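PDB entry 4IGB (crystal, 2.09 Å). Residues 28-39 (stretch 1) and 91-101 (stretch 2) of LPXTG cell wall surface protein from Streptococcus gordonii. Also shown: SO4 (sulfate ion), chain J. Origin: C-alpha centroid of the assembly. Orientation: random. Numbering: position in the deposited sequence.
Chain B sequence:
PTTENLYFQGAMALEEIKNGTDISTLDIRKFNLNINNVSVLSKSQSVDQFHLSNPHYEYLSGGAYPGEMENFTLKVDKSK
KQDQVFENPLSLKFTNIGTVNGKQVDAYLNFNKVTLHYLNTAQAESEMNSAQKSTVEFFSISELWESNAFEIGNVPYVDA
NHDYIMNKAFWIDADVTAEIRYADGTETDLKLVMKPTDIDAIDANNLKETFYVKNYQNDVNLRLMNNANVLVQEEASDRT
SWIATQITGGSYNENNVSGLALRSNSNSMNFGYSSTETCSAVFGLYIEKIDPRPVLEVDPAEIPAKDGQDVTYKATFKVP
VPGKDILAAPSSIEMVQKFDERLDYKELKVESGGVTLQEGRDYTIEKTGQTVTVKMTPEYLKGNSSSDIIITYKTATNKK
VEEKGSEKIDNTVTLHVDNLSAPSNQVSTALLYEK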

# COMPACT_ATOMS: atom_id res chain seq x y z
N ILE B 28 -9.33 1.49 -4.99
CA ILE B 28 -8.38 0.64 -4.28
C ILE B 28 -8.92 0.30 -2.90
O ILE B 28 -9.89 0.91 -2.43
CB ILE B 28 -6.99 1.28 -4.21
CG1 ILE B 28 -7.06 2.63 -3.52
CG2 ILE B 28 -6.41 1.40 -5.61
CD1 ILE B 28 -5.75 3.35 -3.46
N ARG B 29 -8.34 -0.70 -2.25
CA ARG B 29 -8.80 -1.04 -0.92
C ARG B 29 -8.10 -0.22 0.14
O ARG B 29 -6.87 -0.21 0.20
CB ARG B 29 -8.56 -2.51 -0.61
CG ARG B 29 -8.95 -2.84 0.81
CD ARG B 29 -9.01 -4.32 1.03
NE ARG B 29 -9.68 -4.60 2.29
CZ ARG B 29 -10.13 -5.80 2.63
NH1 ARG B 29 -9.99 -6.82 1.79
NH2 ARG B 29 -10.73 -5.96 3.81
N LYS B 30 -8.87 0.45 0.98
CA LYS B 30 -8.31 1.19 2.09
C LYS B 30 -8.41 0.32 3.34
O LYS B 30 -9.50 -0.10 3.73
CB LYS B 30 -9.05 2.50 2.30
CG LYS B 30 -8.42 3.43 3.34
CD LYS B 30 -9.18 4.77 3.39
CE LYS B 30 -8.32 5.88 4.00
NZ LYS B 30 -9.12 7.11 4.25
N PHE B 31 -7.27 0.05 3.98
CA PHE B 31 -7.29 -0.82 5.14
C PHE B 31 -7.95 -0.14 6.35
O PHE B 31 -8.02 1.09 6.43
CB PHE B 31 -5.87 -1.27 5.49
CG PHE B 31 -5.30 -2.26 4.53
CD1 PHE B 31 -5.93 -3.47 4.30
CD2 PHE B 31 -4.12 -1.99 3.85
CE1 PHE B 31 -5.41 -4.40 3.41
CE2 PHE B 31 -3.58 -2.90 2.98
CZ PHE B 31 -4.22 -4.11 2.75
N ASN B 32 -8.39 -0.95 7.30
CA ASN B 32 -8.96 -0.45 8.54
C ASN B 32 -7.89 -0.15 9.58
O ASN B 32 -7.32 -1.06 10.19
CB ASN B 32 -9.97 -1.46 9.10
CG ASN B 32 -11.14 -1.66 8.17
OD1 ASN B 32 -11.70 -0.69 7.67
ND2 ASN B 32 -11.52 -2.92 7.92
N LEU B 33 -7.63 1.13 9.80
CA LEU B 33 -6.69 1.54 10.83
C LEU B 33 -7.41 2.54 11.69
O LEU B 33 -7.85 3.58 11.20
CB LEU B 33 -5.44 2.18 10.22
CG LEU B 33 -4.38 1.28 9.60
CD1 LEU B 33 -4.98 0.47 8.48
CD2 LEU B 33 -3.24 2.14 9.08
N ASN B 34 -7.56 2.23 12.97
CA ASN B 34 -8.32 3.11 13.83
C ASN B 34 -7.87 3.00 15.28
O ASN B 34 -7.00 2.17 15.59
CB ASN B 34 -9.81 2.81 13.70
CG ASN B 34 -10.13 1.35 13.94
OD1 ASN B 34 -10.01 0.86 15.06
ND2 ASN B 34 -10.55 0.64 12.88
N ILE B 35 -8.44 3.84 16.14
CA ILE B 35 -8.05 3.86 17.55
C ILE B 35 -8.40 2.56 18.27
O ILE B 35 -7.95 2.34 19.39
CB ILE B 35 -8.69 5.02 18.35
CG1 ILE B 35 -10.20 4.87 18.37
CG2 ILE B 35 -8.28 6.38 17.77
CD1 ILE B 35 -10.86 5.75 19.42
N ASN B 36 -9.21 1.72 17.64
CA ASN B 36 -9.67 0.51 18.30
C ASN B 36 -8.83 -0.72 17.95
O ASN B 36 -8.84 -1.71 18.67
CB ASN B 36 -11.14 0.22 18.00
CG ASN B 36 -12.06 1.27 18.59
OD1 ASN B 36 -12.91 1.82 17.89
ND2 ASN B 36 -11.90 1.55 19.88
N ASN B 37 -8.12 -0.67 16.83
CA ASN B 37 -7.28 -1.81 16.50
C ASN B 37 -5.79 -1.51 16.59
O ASN B 37 -4.98 -2.36 16.28
CB ASN B 37 -7.68 -2.49 15.19
CG ASN B 37 -7.37 -1.65 13.95
OD1 ASN B 37 -7.48 -2.12 12.83
ND2 ASN B 37 -6.97 -0.41 14.16
N VAL B 38 -5.44 -0.33 17.07
CA VAL B 38 -4.04 0.03 17.20
C VAL B 38 -3.48 -0.42 18.54
O VAL B 38 -4.19 -0.44 19.54
CB VAL B 38 -3.82 1.55 17.04
CG1 VAL B 38 -4.50 2.30 18.19
CG2 VAL B 38 -2.35 1.89 17.01
N SER B 39 -2.22 -0.83 18.55
CA SER B 39 -1.50 -1.08 19.79
C SER B 39 -0.10 -0.47 19.70
O SER B 39 0.45 -0.33 18.61
CB SER B 39 -1.43 -2.58 20.11
OG SER B 39 -0.90 -3.31 19.02
S SO4 J . -9.83 7.66 0.36
O1 SO4 J . -9.87 8.76 -0.61
O2 SO4 J . -8.62 7.75 1.15
O3 SO4 J . -9.88 6.39 -0.36
O4 SO4 J . -10.97 7.77 1.27
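Stretch 2 91-101: SLKFTNIGTVN

Stretch 2 starts as an extended strand, pairs antiparallel with stretch 1 at Lys93 and Phe94, and then runs on past the loop of stretch 1 in the same opposed sense, so its early residues meet the end of stretch 1 and its later ones the beginning. Ser91 barely touches; Leu92 follows, its CD2 4.2 Å from Val38 CG2, an apolar side chain suited to this buried site. Lys93 pairs with Ser39 through two backbone hydrogen bonds, Ser39 N to Lys93 O (2.7 Å) and Lys93 N to Ser39 O (2.9 Å), while its long, all-t side chain leads its charged end away. Phe94, opposite Val38 (CA to CA 4.3 Å), has an m chi1, and its flat ring is covered on both faces: Val38 CG2 lies 4.0 Å from the ring centroid on one, Leu33 CG 3.9 Å on the other. Thr95 N donates to Asn37 O (3.0 Å), and a water links that oxygen to Thr95 OG1. At Asn96 the backbone turns to positive phi (56°), a conformation asparagine tolerates well. Ile97 accepts at its O from Asn32 N (2.8 Å) and sets CD1 over the Phe31 ring, 3.8 Å from its centroid. Gly98 leaves room for Arg29: an ideal CB would come within 2.8 Å of Arg29 NH2. Thr99 O accepts from Arg29 NH1 (2.8 Å), its CA-to-CB bond pointing away, so that a polar, exposed side chain costs the contact nothing, and Val100 CG2 meets the Phe31 edge, 4.0 Å from CE1. Asn101 makes no contact.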

# COMPACT_ATOMS: atom_id res chain seq x y z
N SER B 91 6.53 2.98 17.91
CA SER B 91 6.29 1.84 17.04
C SER B 91 4.88 1.29 17.27
O SER B 91 4.50 0.99 18.41
CB SER B 91 7.33 0.75 17.31
OG SER B 91 6.96 -0.45 16.69
N LEU B 92 4.09 1.17 16.20
CA LEU B 92 2.69 0.78 16.33
C LEU B 92 2.34 -0.47 15.56
O LEU B 92 2.94 -0.78 14.54
CB LEU B 92 1.78 1.90 15.82
CG LEU B 92 1.97 3.25 16.51
CD1 LEU B 92 1.20 4.31 15.76
CD2 LEU B 92 1.52 3.15 17.96
N LYS B 93 1.30 -1.15 16.00
CA LYS B 93 0.70 -2.20 15.21
C LYS B 93 -0.80 -1.94 15.08
O LYS B 93 -1.46 -1.59 16.06
CB LYS B 93 0.96 -3.56 15.86
CG LYS B 93 0.40 -4.72 15.08
CD LYS B 93 0.57 -6.02 15.84
CE LYS B 93 -0.15 -7.16 15.11
NZ LYS B 93 0.22 -8.48 15.71
N PHE B 94 -1.33 -2.08 13.87
CA PHE B 94 -2.77 -2.15 13.67
C PHE B 94 -3.11 -3.59 13.34
O PHE B 94 -2.68 -4.10 12.31
CB PHE B 94 -3.23 -1.22 12.54
CG PHE B 94 -2.96 0.23 12.82
CD1 PHE B 94 -3.96 1.06 13.31
CD2 PHE B 94 -1.71 0.78 12.56
CE1 PHE B 94 -3.71 2.41 13.57
CE2 PHE B 94 -1.45 2.13 12.82
CZ PHE B 94 -2.46 2.94 13.32
N THR B 95 -3.86 -4.24 14.22
CA THR B 95 -4.16 -5.66 14.05
C THR B 95 -5.47 -5.91 13.30
O THR B 95 -6.50 -5.32 13.61
CB THR B 95 -4.23 -6.38 15.43
OG1 THR B 95 -3.00 -6.20 16.14
CG2 THR B 95 -4.47 -7.88 15.23
N ASN B 96 -5.44 -6.84 12.35
CA ASN B 96 -6.61 -7.21 11.58
C ASN B 96 -7.23 -6.00 10.89
O ASN B 96 -8.34 -5.58 11.22
CB ASN B 96 -7.66 -7.90 12.45
CG ASN B 96 -8.77 -8.51 11.64
OD1 ASN B 96 -8.63 -8.66 10.42
ND2 ASN B 96 -9.88 -8.85 12.29
N ILE B 97 -6.50 -5.45 9.92
CA ILE B 97 -6.90 -4.24 9.22
C ILE B 97 -7.74 -4.62 8.02
O ILE B 97 -8.26 -3.75 7.31
CB ILE B 97 -5.68 -3.43 8.74
CG1 ILE B 97 -4.95 -4.17 7.61
CG2 ILE B 97 -4.73 -3.13 9.90
CD1 ILE B 97 -3.64 -3.49 7.21
N GLY B 98 -7.85 -5.92 7.78
CA GLY B 98 -8.66 -6.42 6.69
C GLY B 98 -8.36 -7.88 6.43
O GLY B 98 -7.40 -8.43 6.98
N THR B 99 -9.19 -8.51 5.61
CA THR B 99 -8.94 -9.87 5.16
C THR B 99 -8.72 -9.87 3.66
O THR B 99 -9.55 -9.34 2.90
CB THR B 99 -10.11 -10.78 5.50
OG1 THR B 99 -10.35 -10.71 6.91
CG2 THR B 99 -9.82 -12.23 5.09
N VAL B 100 -7.61 -10.44 3.23
CA VAL B 100 -7.23 -10.42 1.82
C VAL B 100 -6.78 -11.81 1.38
O VAL B 100 -5.90 -12.42 2.01
CB VAL B 100 -6.06 -9.43 1.59
CG1 VAL B 100 -5.64 -9.45 0.14
CG2 VAL B 100 -6.43 -8.02 2.02
N ASN B 101 -7.37 -12.32 0.31
CA ASN B 101 -7.06 -13.66 -0.19
C ASN B 101 -7.23 -14.71 0.90
O ASN B 101 -6.40 -15.60 1.05
CB ASN B 101 -5.61 -13.74 -0.73
CG ASN B 101 -5.36 -12.83 -1.93
OD1 ASN B 101 -6.23 -12.65 -2.80
ND2 ASN B 101 -4.16 -12.25 -1.98
O HOH W 1 -12.07 -7.61 4.98
O HOH W 2 -3.11 -3.76 17.58